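Local coordinates for Nab2 (Chaetomium thermophilum, PDB 4LJ0), which binds polyadenosine RNA through tandem CCCH zinc fingers, three of which make up this fragment of the longer protein, at residues G30-P35 with F39-T44. Numbering follows the deposited sequence.
Sequences GECKVP and FTHLKT. With ZN (zinc ion), chain G; ACT (acetate ion), chain J; nucleotides of chain E.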
ATOM      1  N   GLY A  30     -15.776   1.613   3.273  1.00 33.61           N
ATOM      2  CA  GLY A  30     -15.490   0.622   2.253  1.00 33.11           C
ATOM      3  C   GLY A  30     -16.515  -0.496   2.252  1.00 40.85           C
ATOM      4  O   GLY A  30     -16.724  -1.151   1.230  1.00 36.10           O
ATOM      5  N   GLU A  31     -17.168  -0.707   3.394  1.00 34.04           N
ATOM      6  CA  GLU A  31     -18.129  -1.799   3.536  1.00 31.53           C
ATOM      7  C   GLU A  31     -19.546  -1.411   3.093  1.00 35.69           C
ATOM      8  O   GLU A  31     -20.491  -2.174   3.305  1.00 40.47           O
ATOM      9  CB  GLU A  31     -18.153  -2.308   4.985  1.00 37.59           C
ATOM     10  CG  GLU A  31     -18.872  -1.401   6.001  1.00 40.05           C
ATOM     11  CD  GLU A  31     -18.019  -0.249   6.508  1.00 48.06           C
ATOM     12  OE1 GLU A  31     -16.922  -0.009   5.957  1.00 46.65           O
ATOM     13  OE2 GLU A  31     -18.455   0.418   7.473  1.00 48.46           O
ATOM     14  N   CYS A  32     -19.679  -0.229   2.491  1.00 32.89           N
ATOM     15  CA  CYS A  32     -20.965   0.273   1.985  1.00 36.60           C
ATOM     16  C   CYS A  32     -21.687  -0.787   1.160  1.00 39.51           C
ATOM     17  O   CYS A  32     -21.115  -1.327   0.214  1.00 40.97           O
ATOM     18  CB  CYS A  32     -20.722   1.516   1.116  1.00 38.53           C
ATOM     19  SG  CYS A  32     -22.176   2.204   0.239  1.00 35.14           S
ATOM     20  N   LYS A  33     -22.934  -1.088   1.526  1.00 35.88           N
ATOM     21  CA  LYS A  33     -23.746  -2.069   0.804  1.00 37.85           C
ATOM     22  C   LYS A  33     -24.905  -1.419   0.054  1.00 46.03           C
ATOM     23  O   LYS A  33     -25.824  -2.111  -0.380  1.00 46.15           O
ATOM     24  CB  LYS A  33     -24.335  -3.102   1.767  1.00 44.15           C
ATOM     25  CG  LYS A  33     -23.341  -3.754   2.699  1.00 55.55           C
ATOM     26  CD  LYS A  33     -22.351  -4.613   1.949  1.00 60.22           C
ATOM     27  CE  LYS A  33     -21.629  -5.578   2.883  1.00 74.35           C
ATOM     28  NZ  LYS A  33     -20.475  -4.948   3.582  1.00 75.03           N
ATOM     29  N   VAL A  34     -24.878  -0.099  -0.085  1.00 38.92           N
ATOM     30  CA  VAL A  34     -25.951   0.601  -0.782  1.00 44.04           C
ATOM     31  C   VAL A  34     -25.929   0.228  -2.271  1.00 41.58           C
ATOM     32  O   VAL A  34     -24.908   0.399  -2.935  1.00 36.09           O
ATOM     33  CB  VAL A  34     -25.829   2.129  -0.615  1.00 46.91           C
ATOM     34  CG1 VAL A  34     -26.891   2.856  -1.440  1.00 50.62           C
ATOM     35  CG2 VAL A  34     -25.953   2.518   0.861  1.00 36.26           C
ATOM     36  N   PRO A  35     -27.050  -0.298  -2.800  1.00 41.90           N
ATOM     37  CA  PRO A  35     -27.088  -0.638  -4.228  1.00 41.96           C
ATOM     38  C   PRO A  35     -26.921   0.586  -5.120  1.00 48.01           C
ATOM     39  O   PRO A  35     -27.520   1.625  -4.846  1.00 52.58           O
ATOM     40  CB  PRO A  35     -28.496  -1.217  -4.418  1.00 51.13           C
ATOM     41  CG  PRO A  35     -28.944  -1.622  -3.064  1.00 50.20           C
ATOM     42  CD  PRO A  35     -28.306  -0.659  -2.118  1.00 49.44           C
ATOM     43  N   PHE A  39     -19.488   5.646  -5.608  1.00 42.63           N
ATOM     44  CA  PHE A  39     -18.383   6.364  -5.000  1.00 37.14           C
ATOM     45  C   PHE A  39     -17.246   5.364  -4.842  1.00 40.04           C
ATOM     46  O   PHE A  39     -17.473   4.159  -4.915  1.00 36.91           O
ATOM     47  CB  PHE A  39     -18.795   6.956  -3.656  1.00 44.25           C
ATOM     48  CG  PHE A  39     -19.714   8.142  -3.775  1.00 40.21           C
ATOM     49  CD1 PHE A  39     -19.217   9.385  -4.130  1.00 42.97           C
ATOM     50  CD2 PHE A  39     -21.069   8.014  -3.530  1.00 43.21           C
ATOM     51  CE1 PHE A  39     -20.058  10.482  -4.237  1.00 50.97           C
ATOM     52  CE2 PHE A  39     -21.916   9.108  -3.635  1.00 50.84           C
ATOM     53  CZ  PHE A  39     -21.410  10.340  -3.991  1.00 51.72           C
ATOM     54  N   THR A  40     -16.025   5.845  -4.651  1.00 36.29           N
ATOM     55  CA  THR A  40     -14.894   4.942  -4.502  1.00 37.90           C
ATOM     56  C   THR A  40     -14.949   4.276  -3.139  1.00 43.13           C
ATOM     57  O   THR A  40     -14.955   4.951  -2.109  1.00 39.41           O
ATOM     58  CB  THR A  40     -13.554   5.672  -4.654  1.00 42.22           C
ATOM     59  OG1 THR A  40     -13.538   6.375  -5.900  1.00 42.56           O
ATOM     60  CG2 THR A  40     -12.388   4.682  -4.619  1.00 44.88           C
ATOM     61  N   HIS A  41     -14.994   2.949  -3.138  1.00 35.69           N
ATOM     62  CA  HIS A  41     -15.000   2.195  -1.894  1.00 38.67           C
ATOM     63  C   HIS A  41     -13.603   1.681  -1.588  1.00 38.89           C
ATOM     64  O   HIS A  41     -13.056   0.882  -2.337  1.00 35.86           O
ATOM     65  CB  HIS A  41     -16.012   1.060  -1.985  1.00 36.13           C
ATOM     66  CG  HIS A  41     -17.415   1.540  -2.182  1.00 37.94           C
ATOM     67  ND1 HIS A  41     -18.026   1.569  -3.415  1.00 37.45           N
ATOM     68  CD2 HIS A  41     -18.311   2.051  -1.306  1.00 31.84           C
ATOM     69  CE1 HIS A  41     -19.248   2.054  -3.287  1.00 40.54           C
ATOM     70  NE2 HIS A  41     -19.447   2.353  -2.016  1.00 37.25           N
ATOM     71  N   LEU A  42     -13.012   2.160  -0.497  1.00 38.09           N
ATOM     72  CA  LEU A  42     -11.650   1.764  -0.151  1.00 42.22           C
ATOM     73  C   LEU A  42     -11.580   0.291   0.225  1.00 44.54           C
ATOM     74  O   LEU A  42     -12.554  -0.291   0.710  1.00 39.02           O
ATOM     75  CB  LEU A  42     -11.108   2.601   1.008  1.00 41.93           C
ATOM     76  CG  LEU A  42     -11.164   4.126   0.896  1.00 48.83           C
ATOM     77  CD1 LEU A  42     -10.177   4.744   1.882  1.00 49.61           C
ATOM     78  CD2 LEU A  42     -10.894   4.610  -0.507  1.00 55.21           C
ATOM     79  N   LYS A  43     -10.412  -0.298  -0.007  1.00 41.40           N
ATOM     80  CA  LYS A  43     -10.130  -1.673   0.372  1.00 44.42           C
ATOM     81  C   LYS A  43      -9.155  -1.697   1.544  1.00 50.74           C
ATOM     82  O   LYS A  43      -8.912  -2.748   2.139  1.00 54.68           O
ATOM     83  CB  LYS A  43      -9.551  -2.429  -0.822  1.00 45.29           C
ATOM     84  CG  LYS A  43     -10.495  -2.461  -2.007  1.00 50.19           C
ATOM     85  CD  LYS A  43      -9.968  -3.329  -3.131  1.00 60.53           C
ATOM     86  CE  LYS A  43     -11.116  -3.879  -3.958  1.00 62.41           C
ATOM     87  NZ  LYS A  43     -11.833  -2.831  -4.724  1.00 55.09           N
ATOM     88  N   THR A  44      -8.602  -0.533   1.870  1.00 40.84           N
ATOM     89  CA  THR A  44      -7.698  -0.397   3.001  1.00 46.98           C
ATOM     90  C   THR A  44      -8.487  -0.443   4.307  1.00 42.55           C
ATOM     91  O   THR A  44      -9.382   0.378   4.513  1.00 45.81           O
ATOM     92  CB  THR A  44      -6.930   0.939   2.937  1.00 51.55           C
ATOM     93  OG1 THR A  44      -6.189   1.008   1.713  1.00 54.02           O
ATOM     94  CG2 THR A  44      -5.972   1.071   4.114  1.00 42.74           C
TER
HETATM   95 ZN    ZN G 502     -20.901   3.549  -1.115  1.00 35.91          ZN
HETATM   96  C   ACT J 505      -8.129   1.747  -1.394  1.00 53.42           C
HETATM   97  O   ACT J 505      -7.810   2.888  -1.005  1.00 71.65           O
HETATM   98  OXT ACT J 505      -7.966   0.836  -0.559  1.00 53.62           O
HETATM   99  CH3 ACT J 505      -8.676   1.491  -2.769  1.00 57.88           C
ATOM    100  P     A E   2     -18.085  17.767  -1.616  1.00132.12           P
ATOM    101  OP1   A E   2     -18.949  18.959  -1.421  1.00133.64           O
ATOM    102  OP2   A E   2     -16.607  17.926  -1.613  1.00134.56           O
ATOM    103  O5'   A E   2     -18.480  16.690  -0.512  1.00100.23           O
ATOM    104  C5'   A E   2     -18.706  15.331  -0.870  1.00107.10           C
ATOM    105  C4'   A E   2     -20.112  15.114  -1.369  1.00111.14           C
ATOM    106  O4'   A E   2     -20.281  13.709  -1.703  1.00112.00           O
ATOM    107  C3'   A E   2     -21.213  15.451  -0.365  1.00107.75           C
ATOM    108  O3'   A E   2     -22.357  15.962  -1.049  1.00106.84           O
ATOM    109  C2'   A E   2     -21.537  14.093   0.247  1.00109.22           C
ATOM    110  O2'   A E   2     -22.835  13.989   0.794  1.00110.05           O
ATOM    111  C1'   A E   2     -21.350  13.166  -0.953  1.00108.49           C
ATOM    112  N9    A E   2     -21.018  11.784  -0.600  1.00 94.60           N
ATOM    113  C8    A E   2     -19.788  11.227  -0.343  1.00 80.37           C
ATOM    114  N7    A E   2     -19.842   9.946  -0.063  1.00 72.00           N
ATOM    115  C5    A E   2     -21.196   9.642  -0.147  1.00 85.99           C
ATOM    116  C6    A E   2     -21.926   8.453   0.037  1.00 93.37           C
ATOM    117  N6    A E   2     -21.373   7.283   0.360  1.00 95.73           N
ATOM    118  N1    A E   2     -23.267   8.504  -0.125  1.00101.93           N
ATOM    119  C2    A E   2     -23.833   9.673  -0.449  1.00103.01           C
ATOM    120  N3    A E   2     -23.256  10.855  -0.649  1.00 99.63           N
ATOM    121  C4    A E   2     -21.926  10.766  -0.485  1.00 94.10           C
TER
HETATM  122  O   HOH W   1     -14.428  -1.868  -0.354  1.00 34.81           O
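Metal coordination joins Cys-32 to His-41: SG of Cys-32 lies 2.3 Å from the zinc ion and NE2 of His-41 2.1 Å from it. With SG of Cys-32 anti to the backbone N (chi1 174°), the thiolate is directed at the metal, and the same sulfur accepts a long N-H...S hydrogen bond from N of Val-34 (3.6 Å, 155° at the hydrogen), which probably steadies its negative charge. Van der Waals contact accompanies the ligation, CB of Cys-32 coming within 3.5 Å of CD2 of His-41, oblique to the imidazole. Cys-26 and Cys-37 supply the other two sulfurs, giving the CCCH site of the second zinc finger in this fragment, a fold without helix or strand whose shape probably depends largely on its metal, as in small zinc fingers generally.

Backbone contacts continue beyond the zinc. CA of Gly-30 approaches O of Leu-42 at 3.4 Å in a CA-H...O contact; a CB built on Gly-30 would fall 2.3 Å from this oxygen, a clash. One water donates to both O of Gly-30 and O of Leu-42, bridging two carbonyls that cannot bond to each other.

RNA contact is made by an offset (parallel-displaced) stack. The ring of Phe-39 lies with one face against adenine A2 of chain E, C5 of the base standing 3.6 Å from the phenyl plane, displaced from the ring centre.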